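Local atomic coordinates of AT-less polyketide synthase (Streptomyces platensis subsp. rosaceus, PDB entry 4TKT), a protein that probably catalyses, through its ketosynthase domain, the decarboxylative Claisen condensation that lengthens the polyketide chain during isomigrastatin biosynthesis. Residues 486-494 with 514-522. Residues are numbered along the deposited sequence; the frame is centred on the assembly and turned at random.
With SO4 (sulfate ion), chain D.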
ATOM      1  N   GLU A 486     -21.730  -9.310   2.003  1.00 61.71           N
ATOM      2  CA  GLU A 486     -22.261 -10.199   3.033  1.00 64.13           C
ATOM      3  C   GLU A 486     -21.839  -9.820   4.451  1.00 62.51           C
ATOM      4  O   GLU A 486     -22.543 -10.128   5.411  1.00 65.24           O
ATOM      5  CB  GLU A 486     -21.838 -11.643   2.746  1.00 63.33           C
ATOM      6  N   ARG A 487     -20.701  -9.149   4.583  1.00 57.59           N
ATOM      7  CA  ARG A 487     -20.152  -8.852   5.903  1.00 56.70           C
ATOM      8  C   ARG A 487     -20.937  -7.780   6.657  1.00 58.89           C
ATOM      9  O   ARG A 487     -20.845  -7.685   7.880  1.00 60.77           O
ATOM     10  CB  ARG A 487     -18.689  -8.419   5.786  1.00 56.54           C
ATOM     11  CG  ARG A 487     -18.483  -7.115   5.036  1.00 58.61           C
ATOM     12  CD  ARG A 487     -17.184  -6.443   5.457  1.00 64.11           C
ATOM     13  NE  ARG A 487     -17.222  -6.010   6.852  1.00 70.05           N
ATOM     14  CZ  ARG A 487     -16.219  -5.401   7.478  1.00 70.86           C
ATOM     15  NH1 ARG A 487     -15.085  -5.151   6.835  1.00 77.14           N
ATOM     16  NH2 ARG A 487     -16.348  -5.043   8.750  1.00 61.49           N
ATOM     17  N   TRP A 488     -21.707  -6.975   5.932  1.00 57.58           N
ATOM     18  CA  TRP A 488     -22.376  -5.829   6.542  1.00 53.50           C
ATOM     19  C   TRP A 488     -23.793  -6.133   7.011  1.00 53.70           C
ATOM     20  O   TRP A 488     -24.567  -6.799   6.322  1.00 46.60           O
ATOM     21  CB  TRP A 488     -22.405  -4.649   5.570  1.00 43.84           C
ATOM     22  CG  TRP A 488     -21.048  -4.124   5.229  1.00 51.55           C
ATOM     23  CD1 TRP A 488     -20.429  -4.186   4.019  1.00 52.76           C
ATOM     24  CD2 TRP A 488     -20.134  -3.466   6.115  1.00 50.41           C
ATOM     25  NE1 TRP A 488     -19.188  -3.602   4.090  1.00 53.28           N
ATOM     26  CE2 TRP A 488     -18.983  -3.153   5.368  1.00 49.88           C
ATOM     27  CE3 TRP A 488     -20.179  -3.110   7.466  1.00 49.84           C
ATOM     28  CZ2 TRP A 488     -17.885  -2.500   5.926  1.00 47.88           C
ATOM     29  CZ3 TRP A 488     -19.088  -2.463   8.017  1.00 41.27           C
ATOM     30  CH2 TRP A 488     -17.959  -2.165   7.250  1.00 43.84           C
ATOM     31  N   SER A 489     -24.116  -5.629   8.199  1.00 51.80           N
ATOM     32  CA  SER A 489     -25.461  -5.717   8.753  1.00 52.20           C
ATOM     33  C   SER A 489     -25.806  -4.406   9.450  1.00 49.79           C
ATOM     34  O   SER A 489     -24.968  -3.508   9.537  1.00 44.73           O
ATOM     35  CB  SER A 489     -25.573  -6.885   9.731  1.00 55.46           C
ATOM     36  OG  SER A 489     -24.703  -6.700  10.835  1.00 59.14           O
ATOM     37  N   SER A 490     -27.034  -4.303   9.950  1.00 52.36           N
ATOM     38  CA  SER A 490     -27.497  -3.089  10.619  1.00 51.78           C
ATOM     39  C   SER A 490     -26.698  -2.795  11.882  1.00 45.53           C
ATOM     40  O   SER A 490     -26.596  -1.645  12.311  1.00 44.79           O
ATOM     41  CB  SER A 490     -28.984  -3.199  10.964  1.00 48.96           C
ATOM     42  OG  SER A 490     -29.779  -3.274   9.793  1.00 47.79           O
ATOM     43  N   ALA A 491     -26.127  -3.839  12.472  1.00 46.25           N
ATOM     44  CA  ALA A 491     -25.353  -3.697  13.697  1.00 52.85           C
ATOM     45  C   ALA A 491     -24.050  -2.940  13.453  1.00 52.25           C
ATOM     46  O   ALA A 491     -23.393  -2.498  14.395  1.00 54.00           O
ATOM     47  CB  ALA A 491     -25.067  -5.062  14.300  1.00 47.38           C
ATOM     48  N   ASP A 492     -23.685  -2.786  12.183  1.00 44.36           N
ATOM     49  CA  ASP A 492     -22.455  -2.093  11.822  1.00 45.34           C
ATOM     50  C   ASP A 492     -22.659  -0.584  11.690  1.00 43.99           C
ATOM     51  O   ASP A 492     -21.691   0.169  11.590  1.00 47.33           O
ATOM     52  CB  ASP A 492     -21.896  -2.655  10.511  1.00 50.00           C
ATOM     53  CG  ASP A 492     -21.582  -4.138  10.595  1.00 58.80           C
ATOM     54  OD1 ASP A 492     -21.088  -4.586  11.651  1.00 63.84           O
ATOM     55  OD2 ASP A 492     -21.831  -4.858   9.606  1.00 60.45           O
ATOM     56  N   LEU A 493     -23.915  -0.147  11.698  1.00 46.38           N
ATOM     57  CA  LEU A 493     -24.247   1.262  11.462  1.00 44.96           C
ATOM     58  C   LEU A 493     -23.571   2.275  12.400  1.00 44.39           C
ATOM     59  O   LEU A 493     -23.174   3.347  11.944  1.00 46.92           O
ATOM     60  CB  LEU A 493     -25.764   1.462  11.522  1.00 45.60           C
ATOM     61  CG  LEU A 493     -26.531   1.098  10.249  1.00 49.60           C
ATOM     62  CD1 LEU A 493     -27.978   1.524  10.363  1.00 60.33           C
ATOM     63  CD2 LEU A 493     -25.886   1.736   9.038  1.00 42.64           C
ATOM     64  N   PRO A 494     -23.455   1.964  13.705  1.00 45.36           N
ATOM     65  CA  PRO A 494     -22.725   2.932  14.536  1.00 41.35           C
ATOM     66  C   PRO A 494     -21.254   3.087  14.140  1.00 53.54           C
ATOM     67  O   PRO A 494     -20.713   4.191  14.215  1.00 56.12           O
ATOM     68  CB  PRO A 494     -22.849   2.343  15.944  1.00 42.26           C
ATOM     69  CG  PRO A 494     -24.109   1.553  15.903  1.00 43.11           C
ATOM     70  CD  PRO A 494     -24.148   0.956  14.528  1.00 42.92           C
ATOM     71  N   ALA A 514     -30.129  10.272   8.154  1.00 44.03           N
ATOM     72  CA  ALA A 514     -30.361   9.610   9.432  1.00 46.04           C
ATOM     73  C   ALA A 514     -31.063   8.270   9.223  1.00 51.39           C
ATOM     74  O   ALA A 514     -32.198   8.224   8.751  1.00 51.46           O
ATOM     75  CB  ALA A 514     -31.176  10.501  10.350  1.00 39.73           C
ATOM     76  N   VAL A 515     -30.384   7.181   9.571  1.00 51.17           N
ATOM     77  CA  VAL A 515     -30.941   5.843   9.390  1.00 50.77           C
ATOM     78  C   VAL A 515     -30.744   4.982  10.634  1.00 49.71           C
ATOM     79  O   VAL A 515     -29.914   5.292  11.487  1.00 51.99           O
ATOM     80  CB  VAL A 515     -30.307   5.121   8.180  1.00 43.87           C
ATOM     81  CG1 VAL A 515     -30.767   5.750   6.875  1.00 43.26           C
ATOM     82  CG2 VAL A 515     -28.792   5.143   8.281  1.00 41.25           C
ATOM     83  N   SER A 516     -31.512   3.901  10.731  1.00 48.46           N
ATOM     84  CA  SER A 516     -31.379   2.974  11.849  1.00 45.66           C
ATOM     85  C   SER A 516     -31.197   1.538  11.361  1.00 51.09           C
ATOM     86  O   SER A 516     -30.804   0.660  12.129  1.00 56.75           O
ATOM     87  CB  SER A 516     -32.594   3.068  12.777  1.00 46.29           C
ATOM     88  OG  SER A 516     -33.792   2.745  12.096  1.00 51.08           O
ATOM     89  N   THR A 517     -31.477   1.304  10.082  1.00 52.09           N
ATOM     90  CA  THR A 517     -31.270  -0.012   9.482  1.00 51.20           C
ATOM     91  C   THR A 517     -30.415   0.090   8.224  1.00 49.14           C
ATOM     92  O   THR A 517     -30.463   1.090   7.508  1.00 43.59           O
ATOM     93  CB  THR A 517     -32.599  -0.700   9.114  1.00 51.51           C
ATOM     94  OG1 THR A 517     -33.160  -0.074   7.955  1.00 49.23           O
ATOM     95  CG2 THR A 517     -33.588  -0.628  10.271  1.00 46.52           C
ATOM     96  N   LEU A 518     -29.639  -0.955   7.959  1.00 50.10           N
ATOM     97  CA  LEU A 518     -28.761  -0.987   6.792  1.00 47.11           C
ATOM     98  C   LEU A 518     -29.500  -0.954   5.445  1.00 43.65           C
ATOM     99  O   LEU A 518     -29.064  -0.252   4.534  1.00 51.43           O
ATOM    100  CB  LEU A 518     -27.853  -2.218   6.847  1.00 47.74           C
ATOM    101  CG  LEU A 518     -26.774  -2.265   5.763  1.00 45.11           C
ATOM    102  CD1 LEU A 518     -25.827  -1.086   5.905  1.00 42.35           C
ATOM    103  CD2 LEU A 518     -26.016  -3.580   5.812  1.00 44.05           C
ATOM    104  N   PRO A 519     -30.607  -1.715   5.299  1.00 46.70           N
ATOM    105  CA  PRO A 519     -31.301  -1.625   4.007  1.00 44.19           C
ATOM    106  C   PRO A 519     -31.845  -0.230   3.711  1.00 45.63           C
ATOM    107  O   PRO A 519     -31.977   0.134   2.543  1.00 43.98           O
ATOM    108  CB  PRO A 519     -32.448  -2.629   4.157  1.00 46.76           C
ATOM    109  CG  PRO A 519     -31.962  -3.599   5.164  1.00 46.54           C
ATOM    110  CD  PRO A 519     -31.185  -2.776   6.142  1.00 48.25           C
ATOM    111  N   ALA A 520     -32.158   0.532   4.755  1.00 48.35           N
ATOM    112  CA  ALA A 520     -32.628   1.902   4.585  1.00 43.06           C
ATOM    113  C   ALA A 520     -31.490   2.800   4.114  1.00 51.29           C
ATOM    114  O   ALA A 520     -31.686   3.671   3.267  1.00 50.57           O
ATOM    115  CB  ALA A 520     -33.219   2.431   5.879  1.00 43.80           C
ATOM    116  N   LEU A 521     -30.302   2.582   4.670  1.00 49.00           N
ATOM    117  CA  LEU A 521     -29.125   3.346   4.281  1.00 47.76           C
ATOM    118  C   LEU A 521     -28.765   3.082   2.822  1.00 39.73           C
ATOM    119  O   LEU A 521     -28.455   4.009   2.077  1.00 40.90           O
ATOM    120  CB  LEU A 521     -27.939   3.014   5.187  1.00 47.53           C
ATOM    121  CG  LEU A 521     -26.611   3.691   4.832  1.00 45.31           C
ATOM    122  CD1 LEU A 521     -26.767   5.201   4.758  1.00 46.80           C
ATOM    123  CD2 LEU A 521     -25.536   3.316   5.835  1.00 39.85           C
ATOM    124  N   VAL A 522     -28.819   1.814   2.422  1.00 43.90           N
ATOM    125  CA  VAL A 522     -28.553   1.429   1.041  1.00 46.32           C
ATOM    126  C   VAL A 522     -29.526   2.120   0.085  1.00 49.36           C
ATOM    127  O   VAL A 522     -29.127   2.600  -0.976  1.00 52.44           O
ATOM    128  CB  VAL A 522     -28.642  -0.102   0.855  1.00 44.96           C
ATOM    129  CG1 VAL A 522     -28.482  -0.479  -0.611  1.00 40.16           C
ATOM    130  CG2 VAL A 522     -27.590  -0.797   1.700  1.00 40.78           C
TER
HETATM  131  S   SO4 D4003     -29.977  -6.630   8.350  1.00 98.32           S
HETATM  132  O1  SO4 D4003     -30.326  -5.746   9.459  1.00101.22           O
HETATM  133  O2  SO4 D4003     -30.758  -6.265   7.171  1.00 94.71           O
HETATM  134  O3  SO4 D4003     -28.555  -6.495   8.050  1.00 94.87           O
HETATM  135  O4  SO4 D4003     -30.270  -8.011   8.721  1.00100.76           O
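Leu493 is wedged between the turn at 516-517 and the first turn of helix 518-530. Its two methyls do different work. Leu493 CD2 lies 3.6 Å from Leu521 CD2, the two side chains running antiparallel alongside each other. Leu493 CD1 rests against backbone instead, 3.4 Å from Ser516 C. Leu518 extends the apolar patch toward the loop before the 3-10 segment 490-492. With CG anti to the backbone N, Leu518 carries CD2 to the Trp488 peptide, 3.6 Å from Trp488 O. Trp488 meets this segment through CB and its peptide, not through the indole. Arg487 NE sits over the centre of one indole face and Asp492 CB lies at its edge.

The contact belongs to the KS-MAT linker region. It joins the start of helix 493-502 to the link between strand 509-515 and helix 518-530. Strand 460-466 continues the apolar layer: Val460 meets Leu493, and Val462 meets Val515 and Leu521.

Outward, the loop is braced by Ser489 N, which donates to Asp492 OD2 at 2.8 Å from above the carboxylate plane. Ser490 makes the polar link between the segments. Its OG lies beside its own backbone N, anti to the carbonyl carbon (chi1 -65°). From there Ser490 OG accepts from Leu518 N at 3.0 Å, almost straight at 177°. Ser490 OG also donates to sulfate O1 at 2.6 Å. Replacing Ser490 by alanine would probably leave Leu518 N without this acceptor and weaken the hold on the sulfate. Ser490 N also binds the ion, 3.3 Å from sulfate O3 and bent to 137°. Pro519 CG lies near sulfate O2; the ion probably comes from the crystallisation liquor.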